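Xyloglucanase (Paenibacillus pabuli, PDB 2JEP) hydrolyses the backbone of xyloglucan, a plant cell wall polysaccharide, as a bacterial glycoside hydrolase of family 5. Local coordinates at residues Gln150-Lys154 / Asn198-Tyr202; Tyr157-Gln162 / Ile205-Val210; Ala165-Asn170 / Thr213-Asn217. All blocks are in the same frame, centred on the assembly; numbering follows the deposited sequence. Where two conformers were deposited one is given.

Contact 1. Residues Gln150-Lys154 / Asn198-Tyr202; sequences QTAIK and NLNAY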
loop_
_atom_site.group_PDB
_atom_site.type_symbol
_atom_site.label_atom_id
_atom_site.label_comp_id
_atom_site.label_asym_id
_atom_site.label_seq_id
_atom_site.Cartn_x
_atom_site.Cartn_y
_atom_site.Cartn_z
ATOM N N GLN A 150 13.521 -7.426 20.124
ATOM C CA GLN A 150 13.027 -8.141 18.938
ATOM C C GLN A 150 12.220 -9.383 19.278
ATOM O O GLN A 150 11.300 -9.712 18.566
ATOM C CB GLN A 150 14.153 -8.482 17.968
ATOM C CG GLN A 150 14.738 -7.229 17.285
ATOM C CD GLN A 150 13.757 -6.543 16.360
ATOM O OE1 GLN A 150 13.008 -7.213 15.624
ATOM N NE2 GLN A 150 13.736 -5.203 16.399
ATOM N N THR A 151 12.530 -10.046 20.391
ATOM C CA THR A 151 11.723 -11.182 20.794
ATOM C C THR A 151 10.277 -10.767 21.043
ATOM O O THR A 151 9.359 -11.422 20.564
ATOM C CB THR A 151 12.315 -11.826 22.038
ATOM O OG1 THR A 151 13.604 -12.334 21.709
ATOM C CG2 THR A 151 11.416 -12.957 22.562
ATOM N N ALA A 152 10.064 -9.692 21.796
ATOM C CA ALA A 152 8.712 -9.242 22.080
ATOM C C ALA A 152 8.061 -8.704 20.814
ATOM O O ALA A 152 6.884 -8.934 20.594
ATOM C CB ALA A 152 8.704 -8.186 23.191
ATOM N N ILE A 153 8.799 -7.943 20.007
ATOM C CA ILE A 153 8.203 -7.431 18.755
ATOM C C ILE A 153 7.705 -8.593 17.888
ATOM O O ILE A 153 6.584 -8.567 17.366
ATOM C CB ILE A 153 9.200 -6.581 17.976
ATOM C CG1 ILE A 153 9.512 -5.280 18.752
ATOM C CG2 ILE A 153 8.694 -6.273 16.573
ATOM C CD1 ILE A 153 10.754 -4.508 18.191
ATOM N N LYS A 154 8.545 -9.605 17.717
ATOM C CA LYS A 154 8.197 -10.727 16.861
ATOM C C LYS A 154 7.051 -11.552 17.400
ATOM O O LYS A 154 6.204 -12.013 16.617
ATOM C CB LYS A 154 9.416 -11.614 16.630
ATOM C CG LYS A 154 10.457 -10.951 15.742
ATOM C CD LYS A 154 11.739 -11.774 15.695
ATOM C CE LYS A 154 12.738 -11.207 14.736
ATOM N NZ LYS A 154 13.955 -12.079 14.661
ATOM N N ASN A 198 15.846 -8.162 10.352
ATOM C CA ASN A 198 14.611 -8.112 11.146
ATOM C C ASN A 198 13.382 -7.973 10.250
ATOM O O ASN A 198 12.401 -8.635 10.447
ATOM C CB ASN A 198 14.676 -7.000 12.208
ATOM C CG ASN A 198 15.718 -7.272 13.280
ATOM O OD1 ASN A 198 16.092 -8.437 13.525
ATOM N ND2 ASN A 198 16.191 -6.212 13.922
ATOM N N LEU A 199 13.463 -7.070 9.277
ATOM C CA LEU A 199 12.358 -6.882 8.327
ATOM C C LEU A 199 12.013 -8.213 7.651
ATOM O O LEU A 199 10.851 -8.610 7.567
ATOM C CB LEU A 199 12.740 -5.804 7.293
ATOM C CG LEU A 199 11.667 -5.323 6.321
ATOM C CD1 LEU A 199 12.086 -3.980 5.730
ATOM C CD2 LEU A 199 11.394 -6.330 5.207
ATOM N N ASN A 200 13.036 -8.889 7.138
ATOM C CA ASN A 200 12.825 -10.172 6.468
ATOM C C ASN A 200 12.213 -11.190 7.426
ATOM O O ASN A 200 11.362 -11.996 7.041
ATOM C CB ASN A 200 14.135 -10.719 5.896
ATOM C CG ASN A 200 14.716 -9.886 4.767
ATOM O OD1 ASN A 200 13.987 -9.371 3.906
ATOM N ND2 ASN A 200 16.056 -9.825 4.712
ATOM N N ALA A 201 12.647 -11.145 8.686
ATOM C CA ALA A 201 12.089 -12.044 9.700
ATOM C C ALA A 201 10.609 -11.777 9.901
ATOM O O ALA A 201 9.827 -12.708 10.030
ATOM C CB ALA A 201 12.858 -11.931 11.011
ATOM N N TYR A 202 10.206 -10.505 9.936
ATOM C CA TYR A 202 8.784 -10.183 10.072
ATOM C C TYR A 202 8.023 -10.775 8.887
ATOM O O TYR A 202 6.977 -11.399 9.056
ATOM C CB TYR A 202 8.521 -8.670 10.173
ATOM C CG TYR A 202 9.279 -7.914 11.240
ATOM C CD1 TYR A 202 9.790 -8.535 12.370
ATOM C CD2 TYR A 202 9.466 -6.535 11.125
ATOM C CE1 TYR A 202 10.509 -7.833 13.301
ATOM C CE2 TYR A 202 10.186 -5.821 12.060
ATOM C CZ TYR A 202 10.719 -6.467 13.154
ATOM O OH TYR A 202 11.451 -5.747 14.054
HETATM O O HOH W 1 15.793 -11.060 12.844
#

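Contact 2. Residues Tyr157-Gln162 / Ile205-Val210; sequences YKKVWQ and IFVDTV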
loop_
_atom_site.group_PDB
_atom_site.type_symbol
_atom_site.label_atom_id
_atom_site.label_comp_id
_atom_site.label_asym_id
_atom_site.label_seq_id
_atom_site.Cartn_x
_atom_site.Cartn_y
_atom_site.Cartn_z
ATOM N N TYR A 157 3.858 -9.439 16.978
ATOM C CA TYR A 157 3.495 -9.466 15.567
ATOM C C TYR A 157 2.832 -10.785 15.156
ATOM O O TYR A 157 1.800 -10.797 14.471
ATOM C CB TYR A 157 4.758 -9.185 14.751
ATOM C CG TYR A 157 4.576 -9.069 13.261
ATOM C CD1 TYR A 157 3.935 -7.968 12.705
ATOM C CD2 TYR A 157 5.097 -10.023 12.402
ATOM C CE1 TYR A 157 3.838 -7.814 11.337
ATOM C CE2 TYR A 157 4.990 -9.886 11.032
ATOM C CZ TYR A 157 4.364 -8.781 10.490
ATOM O OH TYR A 157 4.266 -8.668 9.112
ATOM N N LYS A 158 3.422 -11.906 15.579
ATOM C CA LYS A 158 2.819 -13.199 15.356
ATOM C C LYS A 158 1.393 -13.254 15.904
ATOM O O LYS A 158 0.465 -13.682 15.220
ATOM C CB LYS A 158 3.690 -14.304 15.975
ATOM C CG LYS A 158 3.085 -15.727 15.880
ATOM C CD LYS A 158 3.951 -16.697 16.674
ATOM C CE LYS A 158 3.363 -18.059 16.870
ATOM N NZ LYS A 158 4.295 -18.813 17.762
ATOM N N LYS A 159 1.219 -12.875 17.171
ATOM C CA LYS A 159 -0.098 -12.980 17.793
ATOM C C LYS A 159 -1.123 -12.062 17.122
ATOM O O LYS A 159 -2.294 -12.443 16.979
ATOM C CB LYS A 159 0.007 -12.679 19.297
ATOM C CG LYS A 159 0.745 -13.738 20.102
ATOM C CD LYS A 159 -0.038 -15.061 20.151
ATOM C CE LYS A 159 0.448 -16.019 21.235
ATOM N NZ LYS A 159 -0.488 -17.202 21.270
ATOM N N VAL A 160 -0.686 -10.862 16.713
ATOM C CA VAL A 160 -1.566 -9.931 16.022
ATOM C C VAL A 160 -1.985 -10.526 14.680
ATOM O O VAL A 160 -3.179 -10.574 14.379
ATOM C CB VAL A 160 -0.889 -8.558 15.906
ATOM C CG1 VAL A 160 -1.623 -7.645 14.916
ATOM C CG2 VAL A 160 -0.811 -7.934 17.292
ATOM N N TRP A 161 -1.035 -11.021 13.867
ATOM C CA TRP A 161 -1.452 -11.608 12.591
ATOM C C TRP A 161 -2.270 -12.873 12.756
ATOM O O TRP A 161 -3.142 -13.145 11.939
ATOM C CB TRP A 161 -0.274 -11.829 11.627
ATOM C CG TRP A 161 -0.101 -10.659 10.725
ATOM C CD1 TRP A 161 0.964 -9.794 10.653
ATOM C CD2 TRP A 161 -1.045 -10.205 9.747
ATOM N NE1 TRP A 161 0.725 -8.855 9.700
ATOM C CE2 TRP A 161 -0.499 -9.073 9.128
ATOM C CE3 TRP A 161 -2.289 -10.671 9.312
ATOM C CZ2 TRP A 161 -1.173 -8.383 8.124
ATOM C CZ3 TRP A 161 -2.943 -9.975 8.325
ATOM C CH2 TRP A 161 -2.389 -8.840 7.758
ATOM N N GLN A 162 -2.017 -13.635 13.823
ATOM C CA GLN A 162 -2.856 -14.821 14.059
ATOM C C GLN A 162 -4.313 -14.395 14.155
ATOM O O GLN A 162 -5.212 -15.032 13.583
ATOM C CB GLN A 162 -2.472 -15.512 15.365
ATOM C CG GLN A 162 -1.282 -16.410 15.356
ATOM C CD GLN A 162 -1.071 -17.081 16.709
ATOM O OE1 GLN A 162 -1.755 -16.770 17.672
ATOM N NE2 GLN A 162 -0.114 -17.998 16.779
ATOM N N ILE A 205 7.698 -14.568 9.421
ATOM C CA ILE A 205 6.735 -14.841 10.503
ATOM C C ILE A 205 5.302 -14.631 10.033
ATOM O O ILE A 205 4.402 -15.456 10.305
ATOM C CB ILE A 205 7.044 -13.944 11.747
ATOM C CG1 ILE A 205 8.364 -14.378 12.392
ATOM C CG2 ILE A 205 5.915 -14.019 12.784
ATOM C CD1 ILE A 205 8.995 -13.297 13.286
ATOM N N PHE A 206 5.079 -13.517 9.343
ATOM C CA PHE A 206 3.756 -13.239 8.783
ATOM C C PHE A 206 3.293 -14.381 7.888
ATOM O O PHE A 206 2.180 -14.905 8.051
ATOM C CB PHE A 206 3.804 -11.892 8.036
ATOM C CG PHE A 206 2.741 -11.706 7.011
ATOM C CD1 PHE A 206 1.444 -11.381 7.372
ATOM C CD2 PHE A 206 3.040 -11.786 5.659
ATOM C CE1 PHE A 206 0.481 -11.137 6.380
ATOM C CE2 PHE A 206 2.094 -11.549 4.695
ATOM C CZ PHE A 206 0.804 -11.233 5.052
ATOM N N VAL A 207 4.107 -14.745 6.905
ATOM C CA VAL A 207 3.689 -15.764 5.948
ATOM C C VAL A 207 3.335 -17.067 6.674
ATOM O O VAL A 207 2.249 -17.612 6.496
ATOM C CB VAL A 207 4.765 -15.994 4.856
ATOM C CG1 VAL A 207 4.454 -17.257 4.035
ATOM C CG2 VAL A 207 4.925 -14.740 3.923
ATOM N N ASP A 208 4.251 -17.545 7.499
ATOM C CA ASP A 208 4.041 -18.845 8.127
ATOM C C ASP A 208 2.894 -18.819 9.129
ATOM O O ASP A 208 2.146 -19.790 9.255
ATOM C CB ASP A 208 5.297 -19.300 8.842
ATOM C CG ASP A 208 6.474 -19.576 7.892
ATOM O OD1 ASP A 208 6.267 -19.860 6.709
ATOM O OD2 ASP A 208 7.622 -19.541 8.363
ATOM N N THR A 209 2.743 -17.709 9.849
ATOM C CA THR A 209 1.650 -17.599 10.798
ATOM C C THR A 209 0.309 -17.607 10.086
ATOM O O THR A 209 -0.619 -18.312 10.487
ATOM C CB THR A 209 1.809 -16.299 11.645
ATOM O OG1 THR A 209 3.019 -16.369 12.411
ATOM C CG2 THR A 209 0.646 -16.083 12.577
ATOM N N VAL A 210 0.189 -16.805 9.033
ATOM C CA VAL A 210 -1.074 -16.758 8.297
ATOM C C VAL A 210 -1.424 -18.128 7.735
ATOM O O VAL A 210 -2.588 -18.557 7.812
ATOM C CB VAL A 210 -1.017 -15.691 7.178
ATOM C CG1 VAL A 210 -2.181 -15.868 6.195
ATOM C CG2 VAL A 210 -0.993 -14.300 7.808
#

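Contact 3. Residues Ala165-Asn170 / Thr213-Asn217; sequences ATKFSN and TGGNN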
loop_
_atom_site.group_PDB
_atom_site.type_symbol
_atom_site.label_atom_id
_atom_site.label_comp_id
_atom_site.label_asym_id
_atom_site.label_seq_id
_atom_site.Cartn_x
_atom_site.Cartn_y
_atom_site.Cartn_z
ATOM N N ALA A 165 -5.741 -12.804 10.779
ATOM C CA ALA A 165 -5.945 -13.859 9.792
ATOM C C ALA A 165 -7.150 -14.726 10.164
ATOM O O ALA A 165 -7.989 -15.036 9.327
ATOM C CB ALA A 165 -4.686 -14.716 9.622
ATOM N N THR A 166 -7.231 -15.104 11.436
ATOM C CA THR A 166 -8.351 -15.924 11.900
ATOM C C THR A 166 -9.695 -15.219 11.613
ATOM O O THR A 166 -10.644 -15.849 11.149
ATOM C CB THR A 166 -8.189 -16.262 13.363
ATOM O OG1 THR A 166 -7.033 -17.085 13.515
ATOM C CG2 THR A 166 -9.404 -17.009 13.912
ATOM N N LYS A 167 -9.766 -13.915 11.846
ATOM C CA LYS A 167 -11.017 -13.168 11.640
ATOM C C LYS A 167 -11.484 -13.273 10.184
ATOM O O LYS A 167 -12.681 -13.327 9.894
ATOM C CB LYS A 167 -10.786 -11.683 11.999
ATOM C CG LYS A 167 -12.000 -10.774 12.010
ATOM C CD LYS A 167 -12.911 -11.090 13.165
ATOM C CE LYS A 167 -14.078 -10.119 13.246
ATOM N NZ LYS A 167 -15.063 -10.621 14.234
ATOM N N PHE A 168 -10.526 -13.306 9.250
ATOM C CA PHE A 168 -10.834 -13.269 7.826
ATOM C C PHE A 168 -10.598 -14.588 7.088
ATOM O O PHE A 168 -10.540 -14.636 5.860
ATOM C CB PHE A 168 -10.001 -12.150 7.185
ATOM C CG PHE A 168 -10.434 -10.764 7.595
ATOM C CD1 PHE A 168 -11.540 -10.177 7.002
ATOM C CD2 PHE A 168 -9.763 -10.072 8.585
ATOM C CE1 PHE A 168 -11.978 -8.939 7.416
ATOM C CE2 PHE A 168 -10.169 -8.819 8.997
ATOM C CZ PHE A 168 -11.301 -8.249 8.393
ATOM N N SER A 169 -10.547 -15.694 7.832
ATOM C CA SER A 169 -10.119 -16.938 7.217
ATOM C C SER A 169 -11.012 -17.466 6.120
ATOM O O SER A 169 -10.511 -18.130 5.209
ATOM C CB SER A 169 -9.905 -18.026 8.261
ATOM O OG SER A 169 -11.136 -18.417 8.821
ATOM N N ASN A 170 -12.306 -17.134 6.152
ATOM C CA ASN A 170 -13.215 -17.682 5.157
ATOM C C ASN A 170 -13.349 -16.831 3.890
ATOM O O ASN A 170 -14.035 -17.221 2.946
ATOM C CB ASN A 170 -14.576 -17.968 5.794
ATOM C CG ASN A 170 -14.493 -19.022 6.909
ATOM O OD1 ASN A 170 -13.745 -19.994 6.810
ATOM N ND2 ASN A 170 -15.247 -18.808 7.979
ATOM N N THR A 213 -3.176 -20.621 10.113
ATOM C CA THR A 213 -4.530 -20.428 10.519
ATOM C C THR A 213 -5.410 -21.173 9.535
ATOM O O THR A 213 -4.946 -21.710 8.520
ATOM C CB THR A 213 -4.927 -18.946 10.618
ATOM O OG1 THR A 213 -4.844 -18.333 9.322
ATOM C CG2 THR A 213 -4.012 -18.218 11.611
ATOM N N GLY A 214 -6.691 -21.192 9.840
ATOM C CA GLY A 214 -7.634 -21.925 9.054
ATOM C C GLY A 214 -8.082 -21.316 7.747
ATOM O O GLY A 214 -7.577 -20.304 7.246
ATOM N N GLY A 215 -9.082 -21.982 7.204
ATOM C CA GLY A 215 -9.783 -21.575 6.027
ATOM C C GLY A 215 -8.943 -21.420 4.788
ATOM O O GLY A 215 -8.070 -22.232 4.470
ATOM N N ASN A 216 -9.180 -20.315 4.109
ATOM C CA ASN A 216 -8.490 -20.032 2.873
ATOM C C ASN A 216 -7.145 -19.318 3.115
ATOM O O ASN A 216 -6.480 -18.940 2.153
ATOM C CB ASN A 216 -9.383 -19.162 1.987
ATOM C CG ASN A 216 -8.853 -19.016 0.577
ATOM O OD1 ASN A 216 -8.462 -19.998 -0.055
ATOM N ND2 ASN A 216 -8.799 -17.778 0.078
ATOM N N ASN A 217 -6.747 -19.130 4.371
ATOM C CA ASN A 217 -5.497 -18.410 4.628
ATOM C C ASN A 217 -4.264 -19.168 4.174
ATOM O O ASN A 217 -3.229 -18.567 3.929
ATOM C CB ASN A 217 -5.377 -18.079 6.098
ATOM C CG ASN A 217 -6.387 -17.040 6.529
ATOM O OD1 ASN A 217 -6.846 -16.240 5.706
ATOM N ND2 ASN A 217 -6.737 -17.040 7.801
#

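Contact 1. Residues Gln150-Lys154 / Asn198-Tyr202
Helix 150-167 begins at this contact and faces helix 193-211. The two short segments run in roughly the same direction, at 28°, with axes 11.5 Å apart at closest. That spacing is wide, and long side chains bridge it. Q150 points across from the first turn. Its OE1 accepts a hydrogen bond from the phenol of Y202, with OE1 and OH 2.7 Å apart. Its NE2 is held by the backbone oxygens of L144 and G147. The amide of N198 lies close by: Q150 CD is 3.5 Å from N198 ND2, which itself bonds to V145 O. I153 adds an apolar touch, its CG2 4.0 Å from CZ of Y202. One turn on from Q150, K154 stretches over the gap with an extended chain. K154 CG packs at the edge of the Y202 ring, and K154 CE meets A201 CB at 3.8 Å. A water joins K154 NZ (2.8 Å) to N198 OD1 (2.7 Å). The contact is near the surface and mixes polar links with a little apolar packing. Such side-by-side packing of consecutive outer helices is typical of the (beta/alpha)8, or TIM, barrel of family 5 enzymes.

Contact 2. Residues Tyr157-Gln162 / Ile205-Val210
Two neighbouring outer helices of the TIM barrel pack here, 150-167 and 193-211. The axes of the two segments approach to 9.2 Å and cross at -42°. Large side chains fill the space on the barrel side. F206 is one large bump. Its CB packs on Y157, 3.8 Å from Y157 CE2, and its ring meets W161, one turn further along the facing helix. The edge of the F206 ring points at the face of the W161 five-membered ring, a T-shaped pair with centroids 4.7 Å apart and planes at 63°. V210 comes up beside it, its CG2 4.1 Å from W161 CE3. Behind these, F177 of strand 175-178 touches W161, F206 and V210, so the helices are seated on the barrel wall. Y157 OH and W161 NE1 both bond to S179 O. Smaller groups close the outer side. I205 CG2 sits against the edge of the Y157 ring and 3.9 Å from K158 CB. T209 enters the hollow between K158, W161 and Q162, and its CG2 is 3.4 Å from Q162 CG. Its hydroxyl is turned back on its own helix, where T209 OG1 donates to I205 O at 2.7 Å.

Contact 3. Residues Ala165-Asn170 / Thr213-Asn217
This is a polar contact between the C-terminal end of helix 150-167, with the residues after it, and the loop that follows helix 193-211 and leads to strand 222-225. N217 makes one of two links. Its ND2 donates to A165 O, 2.8 Å away, and to T213 OG1 in its own loop, also at 2.8 Å. T213 OG1 bonds to V210 O as well, and N217 OD1 is bound by R220 NE. In the second link, backbone N216 N donates to S169 O at 2.8 Å. S169 CB packs 3.3 Å from N217 ND2 and 3.4 Å from G214 O. A165 CB lies 3.6 Å from T213 OG1. T213 CG2 lies 3.7 Å from T166 OG1, which bonds to Q162 O one turn back. Both cross-segment bonds end on backbone oxygens, so the first segment contributes main chain to them. The loop donates from the N217 side-chain amide and from backbone N216 N. G215 has positive phi and, lacking a CB that would clash, lets the chain come close to S169 O.

How the contacts relate
Following the chain, helix 150-167 supplies the first half of contacts 1 and 2 and starts that of contact 3. The chain then runs through strand 175-178 to helix 193-211 and the loop beyond it, meeting the second halves in the same order. Each contact thus closes a loop of 42 or 43 residues. The three loops cross rather than nest, as expected for two helices running the same way. Contact 2 touches both others: I205 meets K154 of contact 1, and V210 meets A165 of contact 3. Contacts 1 and 3 do not touch; their centres are about 22 Å apart. Together they join two successive beta-alpha units of the barrel along their outer layer.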